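Local atomic coordinates of secreted in xylem 3 (Fusarium oxysporum, PDB entry 5OD4), a protein that acts as Avr2, a secreted fungal effector that suppresses plant immunity and can itself be recognised by the host, although its molecular function is not established. Residues C5-G9 / R10-S14; T23-L26 / G27-R30; D114-A117 / S118-Y121. All coordinates share one frame; numbering follows the deposited sequence.

In the fold
The fold is a beta-sandwich, and three local contacts illustrate how its loops are ordered. Contact 1 lies before the first strand, 17-21, and closes back on the sheet that carries strand 119-127. Contact 2 sits across the centre of the chain from it, with centres about 31 Å apart and nearest atoms about 17 Å apart. Contact 3, where strand 109-114 of one sheet hands over to strand 119-127 of the other, is the neighbour of contact 2, their centres about 11 Å apart. These two touch, with Thr23 O 3.2 Å from Ala117 CB, whereas contacts 1 and 3 approach no closer than about 10 Å.

Contact 1 (C5-G9 / R10-S14); sequences CVFPG and RRTSS
The backbone N-H of Arg10 reaches back four residues to the carbonyl of Val6, with 2.9 Å between Arg10 N and Val6 O, a nearly straight bond (171° at the hydrogen) lying in the carbonyl plane. It closes a five-residue alpha-turn, and within the loop it makes the peptide bond from Phe7 to Pro8 is cis. Outside this turn the side chain of Arg10 folds back along Val6. From CG to NE it is extended (chi2 -172°), which lays the aliphatic part beside the valine; Val6 CG2 meets Arg10 CD at 3.7 Å and then lies over one face of the guanidinium, offset toward its rim. The other valine branch, CG1, stands 3.5 Å above the plane of the Phe7 ring, over its centre. This turn belongs to the N-terminal loop, which lies against the sheet of the beta-sandwich ahead of strand 17-21: Cys5 is joined by a disulfide to Cys95 of strand 94-101, and the carboxylate of Glu80 receives the backbone N-H groups of Val6 and Phe7. The Phe7 ring is directed to strand 119-127, where it touches Thr124 and Ser126. Its second face takes the methyl of Thr12 in a CH-pi contact, Thr12 CG2 lying 4.2 Å from the ring centroid, so the ring is held between two methyl groups. At the ring edge the backbone takes over, Arg10 O approaching Phe7 CD1 to 3.3 Å in the plane of the ring and Arg11 O approaching Phe7 CE1 to 3.6 Å. Both oxygens thus face the slightly positive C-H rim and not the pi cloud. Thr12 itself also touches Thr124.

Contact 2 (T23-L26 / G27-R30); sequences TEPL and GYAR
The guanidinium of Arg30 reaches across the loop and binds three backbone carbonyls at its edge. Arg30 NH2 donates to Glu24 O at 2.9 Å, and Arg30 NH1 to Pro25 O at 2.8 Å and Tyr28 O at 2.9 Å. All three acceptors lie close to the guanidinium plane, while the CB of Glu24 packs over one face of the group. Pro25 O also accepts the backbone N-H of Tyr28 at 3.0 Å between Tyr28 N and Pro25 O, and the two donors arrive from opposite faces of its carbonyl plane. A bend at chi2 (77°) swings the arginine chain back over the loop, and a salt bridge from NE to Glu52 of strand 47-53 adds a further hold, consistent with a fixed orientation. Further out, Pro25 lies over one face of the Tyr28 ring, tilted against it, in a CH-pi contact with Pro25 CB above the centre, 3.8 Å from the centroid and 9° off the normal. The Leu26 side chain touches Leu59 and Ala115. At the centre is a type I beta turn, Pro25 to Tyr28, in the exposed loop between strands 17-21 and 39-40, its first and last carbonyls bridged by the arginine.

Contact 3 (D114-A117 / S118-Y121); sequences DADA and SYTY
Asp116 faces two ways, its carbonyl toward Tyr121 in the protein and its carboxylate toward Ser118 on the surface. The packed part is built on Tyr121, a buried ring whose hydroxyl donates to Asp116 O. The bond is 2.8 Å long between Tyr121 OH and Asp116 O, lies in the carbonyl plane and uses one of the oxygen's lone pairs. The carbonyl stands at the edge of the ring, in its plane, and Asp116 CB closes on Tyr121 OH at 3.6 Å. Around this pair the rings of Phe21 and Trp113 meet Tyr121 at inclined angles, and its hydroxyl reaches the loop. On the solvent side the packing is looser and the hold is polar. With CG anti to the backbone N (chi1 -172°), the carboxylate of Asp116 swings forward along the chain and OD1 receives the backbone N-H of Ser118, 2.8 Å from Asp116 OD1 to Ser118 N, which defines an Asx turn. The serine hydroxyl comes to OD1 from the same face, but Ser118 has two conformers, so that second bond is tentative. The other oxygen meets a C-H edge, Asp116 OD2 being 3.8 Å from Tyr119 CE1 with the carboxylate and ring planes 80° apart; Arg83 makes a cation-pi contact with that ring. A water lies within hydrogen-bonding distance of two carbonyls, 2.9 Å from Ala117 O and 2.7 Å from Tyr119 O. The loop is the arch between strand 109-114 of one sheet and strand 119-127 of the other. The hydroxyl of the buried Tyr121 spends its proton on a backbone oxygen, while the carboxylate charge is offset by the Ser118 N-H and, tentatively, its hydroxyl, which would probably favour the ionised form.

Contact 1 (C5-G9 / R10-S14)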
loop_
_atom_site.group_PDB
_atom_site.type_symbol
_atom_site.label_atom_id
_atom_site.label_comp_id
_atom_site.label_asym_id
_atom_site.label_seq_id
_atom_site.Cartn_x
_atom_site.Cartn_y
_atom_site.Cartn_z
ATOM N N CYS A 5 -0.159 -6.393 -11.592
ATOM C CA CYS A 5 -1.240 -6.231 -10.619
ATOM C C CYS A 5 -2.392 -7.136 -11.034
ATOM O O CYS A 5 -2.937 -6.998 -12.125
ATOM C CB CYS A 5 -1.703 -4.778 -10.576
ATOM S SG CYS A 5 -0.678 -3.622 -9.669
ATOM N N VAL A 6 -2.770 -8.056 -10.146
ATOM C CA VAL A 6 -3.901 -8.930 -10.412
ATOM C C VAL A 6 -5.232 -8.202 -10.217
ATOM O O VAL A 6 -6.248 -8.631 -10.791
ATOM C CB VAL A 6 -3.797 -10.245 -9.625
ATOM C CG1 VAL A 6 -4.251 -10.064 -8.195
ATOM C CG2 VAL A 6 -4.539 -11.364 -10.338
ATOM N N PHE A 7 -5.250 -7.129 -9.417
ATOM C CA PHE A 7 -6.446 -6.330 -9.192
ATOM C C PHE A 7 -6.274 -5.008 -9.952
ATOM O O PHE A 7 -5.164 -4.465 -9.951
ATOM C CB PHE A 7 -6.596 -6.021 -7.705
ATOM C CG PHE A 7 -6.611 -7.238 -6.828
ATOM C CD1 PHE A 7 -7.681 -8.143 -6.881
ATOM C CD2 PHE A 7 -5.543 -7.521 -5.977
ATOM C CE1 PHE A 7 -7.701 -9.262 -6.059
ATOM C CE2 PHE A 7 -5.557 -8.647 -5.171
ATOM C CZ PHE A 7 -6.634 -9.522 -5.211
ATOM N N PRO A 8 -7.314 -4.470 -10.583
ATOM C CA PRO A 8 -8.728 -4.862 -10.475
ATOM C C PRO A 8 -9.180 -5.854 -11.530
ATOM O O PRO A 8 -10.401 -6.055 -11.686
ATOM C CB PRO A 8 -9.462 -3.518 -10.645
ATOM C CG PRO A 8 -8.568 -2.776 -11.597
ATOM C CD PRO A 8 -7.184 -3.104 -11.144
ATOM N N GLY A 9 -8.258 -6.484 -12.258
ATOM C CA GLY A 9 -8.704 -7.517 -13.186
ATOM C C GLY A 9 -9.542 -8.594 -12.523
ATOM O O GLY A 9 -10.575 -9.006 -13.079
ATOM N N ARG A 10 -9.072 -9.057 -11.372
ATOM C CA ARG A 10 -9.862 -9.877 -10.481
ATOM C C ARG A 10 -10.568 -9.009 -9.445
ATOM O O ARG A 10 -10.117 -7.916 -9.115
ATOM C CB ARG A 10 -9.003 -10.886 -9.754
ATOM C CG ARG A 10 -8.493 -12.030 -10.613
ATOM C CD ARG A 10 -7.823 -13.075 -9.750
ATOM N NE ARG A 10 -7.167 -14.135 -10.509
ATOM C CZ ARG A 10 -6.275 -14.956 -9.973
ATOM N NH1 ARG A 10 -5.934 -14.855 -8.701
ATOM N NH2 ARG A 10 -5.726 -15.907 -10.730
ATOM N N ARG A 11 -11.660 -9.552 -8.916
ATOM C CA ARG A 11 -12.405 -8.993 -7.800
ATOM C C ARG A 11 -11.762 -9.298 -6.469
ATOM O O ARG A 11 -11.153 -10.344 -6.312
ATOM C CB ARG A 11 -13.849 -9.596 -7.778
ATOM C CG ARG A 11 -14.698 -9.121 -8.946
ATOM C CD ARG A 11 -16.159 -9.435 -8.734
ATOM N NE ARG A 11 -16.511 -9.289 -7.339
ATOM C CZ ARG A 11 -17.351 -10.045 -6.642
ATOM N NH1 ARG A 11 -18.105 -11.000 -7.203
ATOM N NH2 ARG A 11 -17.452 -9.784 -5.357
ATOM N N THR A 12 -11.959 -8.422 -5.503
ATOM C CA THR A 12 -11.502 -8.649 -4.159
ATOM C C THR A 12 -12.488 -9.430 -3.302
ATOM O O THR A 12 -13.700 -9.436 -3.549
ATOM C CB THR A 12 -11.120 -7.324 -3.500
ATOM O OG1 THR A 12 -12.243 -6.484 -3.569
ATOM C CG2 THR A 12 -9.921 -6.646 -4.183
ATOM N N SER A 13 -11.981 -10.070 -2.279
ATOM C CA SER A 13 -12.760 -10.874 -1.349
ATOM C C SER A 13 -13.131 -10.115 -0.095
ATOM O O SER A 13 -12.695 -8.980 0.135
ATOM C CB SER A 13 -11.932 -12.066 -0.925
ATOM O OG SER A 13 -10.983 -11.668 0.036
ATOM N N SER A 14 -13.884 -10.777 0.773
ATOM C CA SER A 14 -14.344 -10.179 2.012
ATOM C C SER A 14 -13.225 -9.870 2.985
ATOM O O SER A 14 -13.429 -9.079 3.893
ATOM C CB SER A 14 -15.342 -11.097 2.712
ATOM O OG SER A 14 -14.716 -12.339 3.066
#

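Contact 2 (T23-L26 / G27-R30)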
loop_
_atom_site.group_PDB
_atom_site.type_symbol
_atom_site.label_atom_id
_atom_site.label_comp_id
_atom_site.label_asym_id
_atom_site.label_seq_id
_atom_site.Cartn_x
_atom_site.Cartn_y
_atom_site.Cartn_z
ATOM N N THR A 23 -1.263 12.442 -2.129
ATOM C CA THR A 23 -0.032 13.013 -1.556
ATOM C C THR A 23 -0.151 14.537 -1.677
ATOM O O THR A 23 -0.414 15.078 -2.762
ATOM C CB THR A 23 1.204 12.495 -2.310
ATOM O OG1 THR A 23 1.291 11.068 -2.116
ATOM C CG2 THR A 23 2.461 13.192 -1.928
ATOM N N GLU A 24 0.123 15.209 -0.576
ATOM C CA GLU A 24 0.057 16.645 -0.577
ATOM C C GLU A 24 1.176 17.259 -1.379
ATOM O O GLU A 24 2.296 16.697 -1.398
ATOM C CB GLU A 24 0.107 17.222 0.842
ATOM C CG GLU A 24 -1.195 17.084 1.626
ATOM C CD GLU A 24 -1.921 15.763 1.629
ATOM O OE1 GLU A 24 -3.089 15.768 1.165
ATOM O OE2 GLU A 24 -1.376 14.780 2.162
ATOM N N PRO A 25 0.959 18.422 -1.980
ATOM C CA PRO A 25 1.985 19.202 -2.574
ATOM C C PRO A 25 3.186 19.257 -1.618
ATOM O O PRO A 25 3.060 19.408 -0.416
ATOM C CB PRO A 25 1.260 20.574 -2.744
ATOM C CG PRO A 25 -0.135 20.233 -3.021
ATOM C CD PRO A 25 -0.370 19.103 -2.110
ATOM N N LEU A 26 4.360 19.093 -2.172
ATOM C CA LEU A 26 5.579 18.947 -1.381
ATOM C C LEU A 26 6.012 20.214 -0.584
ATOM O O LEU A 26 6.755 20.113 0.415
ATOM C CB LEU A 26 6.701 18.418 -2.247
ATOM C CG LEU A 26 6.442 17.027 -2.866
ATOM C CD1 LEU A 26 7.594 16.634 -3.769
ATOM C CD2 LEU A 26 6.181 15.946 -1.825
ATOM N N GLY A 27 5.466 21.375 -0.946
ATOM C CA GLY A 27 5.679 22.573 -0.192
ATOM C C GLY A 27 4.820 22.711 1.045
ATOM O O GLY A 27 4.976 23.694 1.778
ATOM N N TYR A 28 3.917 21.778 1.282
ATOM C CA TYR A 28 3.112 21.786 2.477
ATOM C C TYR A 28 3.859 21.023 3.561
ATOM O O TYR A 28 4.381 19.928 3.352
ATOM C CB TYR A 28 1.742 21.172 2.270
ATOM C CG TYR A 28 0.846 21.822 1.269
ATOM C CD1 TYR A 28 1.153 23.022 0.641
ATOM C CD2 TYR A 28 -0.362 21.215 0.962
ATOM C CE1 TYR A 28 0.328 23.582 -0.299
ATOM C CE2 TYR A 28 -1.211 21.760 0.020
ATOM C CZ TYR A 28 -0.882 22.931 -0.643
ATOM O OH TYR A 28 -1.710 23.427 -1.599
ATOM N N ALA A 29 4.018 21.617 4.743
ATOM C CA ALA A 29 4.817 21.005 5.801
ATOM C C ALA A 29 4.181 19.733 6.358
ATOM O O ALA A 29 3.012 19.719 6.666
ATOM C CB ALA A 29 5.009 22.001 6.930
ATOM N N ARG A 30 4.989 18.723 6.556
ATOM C CA ARG A 30 4.639 17.533 7.327
ATOM C C ARG A 30 5.515 17.436 8.557
ATOM O O ARG A 30 6.667 17.854 8.531
ATOM C CB ARG A 30 5.002 16.256 6.603
ATOM C CG ARG A 30 4.193 15.883 5.444
ATOM C CD ARG A 30 4.505 16.640 4.220
ATOM N NE ARG A 30 4.070 15.897 3.089
ATOM C CZ ARG A 30 3.831 16.376 1.899
ATOM N NH1 ARG A 30 3.827 17.664 1.666
ATOM N NH2 ARG A 30 3.438 15.517 0.941
#

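Contact 3 (D114-A117 / S118-Y121)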
loop_
_atom_site.group_PDB
_atom_site.type_symbol
_atom_site.label_atom_id
_atom_site.label_comp_id
_atom_site.label_asym_id
_atom_site.label_seq_id
_atom_site.Cartn_x
_atom_site.Cartn_y
_atom_site.Cartn_z
ATOM N N ASP A 114 9.389 7.843 -4.648
ATOM C CA ASP A 114 9.578 9.293 -4.499
ATOM C C ASP A 114 8.192 9.951 -4.470
ATOM O O ASP A 114 7.391 9.789 -5.376
ATOM C CB ASP A 114 10.393 9.850 -5.657
ATOM C CG ASP A 114 11.835 9.405 -5.652
ATOM O OD1 ASP A 114 12.384 8.977 -4.630
ATOM O OD2 ASP A 114 12.485 9.597 -6.707
ATOM N N ALA A 115 7.940 10.748 -3.443
ATOM C CA ALA A 115 6.610 11.307 -3.252
ATOM C C ALA A 115 6.224 12.186 -4.423
ATOM O O ALA A 115 7.041 12.986 -4.905
ATOM C CB ALA A 115 6.572 12.081 -1.958
ATOM N N ASP A 116 4.976 12.068 -4.865
ATOM C CA ASP A 116 4.489 12.766 -6.046
ATOM C C ASP A 116 3.004 13.044 -5.886
ATOM O O ASP A 116 2.189 12.120 -5.786
ATOM C CB ASP A 116 4.797 11.972 -7.310
ATOM C CG ASP A 116 4.488 12.746 -8.622
ATOM O OD1 ASP A 116 3.652 13.627 -8.640
ATOM O OD2 ASP A 116 5.123 12.439 -9.672
ATOM N N ALA A 117 2.664 14.326 -5.871
ATOM C CA ALA A 117 1.289 14.770 -5.680
ATOM C C ALA A 117 0.406 14.658 -6.912
ATOM O O ALA A 117 -0.794 14.884 -6.829
ATOM C CB ALA A 117 1.276 16.226 -5.214
ATOM N N SER A 118 0.973 14.279 -8.050
ATOM C CA SER A 118 0.279 14.265 -9.347
ATOM C C SER A 118 -0.453 12.966 -9.648
ATOM O O SER A 118 -0.946 12.818 -10.765
ATOM C CB SER A 118 1.245 14.599 -10.495
ATOM O OG SER A 118 2.141 13.562 -10.794
ATOM N N TYR A 119 -0.494 12.032 -8.700
ATOM C CA TYR A 119 -1.257 10.806 -8.841
ATOM C C TYR A 119 -2.063 10.575 -7.573
ATOM O O TYR A 119 -1.658 10.988 -6.491
ATOM C CB TYR A 119 -0.334 9.588 -9.015
ATOM C CG TYR A 119 0.506 9.613 -10.225
ATOM C CD1 TYR A 119 1.738 10.251 -10.223
ATOM C CD2 TYR A 119 0.109 8.959 -11.382
ATOM C CE1 TYR A 119 2.545 10.253 -11.348
ATOM C CE2 TYR A 119 0.937 8.932 -12.514
ATOM C CZ TYR A 119 2.149 9.580 -12.474
ATOM O OH TYR A 119 2.942 9.563 -13.598
ATOM N N THR A 120 -3.171 9.867 -7.720
ATOM C CA THR A 120 -3.866 9.248 -6.600
ATOM C C THR A 120 -3.431 7.787 -6.547
ATOM O O THR A 120 -3.280 7.144 -7.596
ATOM C CB THR A 120 -5.409 9.322 -6.788
ATOM O OG1 THR A 120 -5.791 10.699 -7.029
ATOM C CG2 THR A 120 -6.171 8.810 -5.588
ATOM N N TYR A 121 -3.252 7.264 -5.340
ATOM C CA TYR A 121 -2.717 5.932 -5.140
ATOM C C TYR A 121 -3.780 5.014 -4.569
ATOM O O TYR A 121 -4.553 5.413 -3.697
ATOM C CB TYR A 121 -1.489 6.001 -4.182
ATOM C CG TYR A 121 -0.438 6.906 -4.733
ATOM C CD1 TYR A 121 0.416 6.468 -5.721
ATOM C CD2 TYR A 121 -0.332 8.217 -4.334
ATOM C CE1 TYR A 121 1.367 7.316 -6.278
ATOM C CE2 TYR A 121 0.596 9.089 -4.883
ATOM C CZ TYR A 121 1.432 8.627 -5.861
ATOM O OH TYR A 121 2.372 9.446 -6.466
HETATM O O HOH W 1 -2.210 13.129 -4.929
#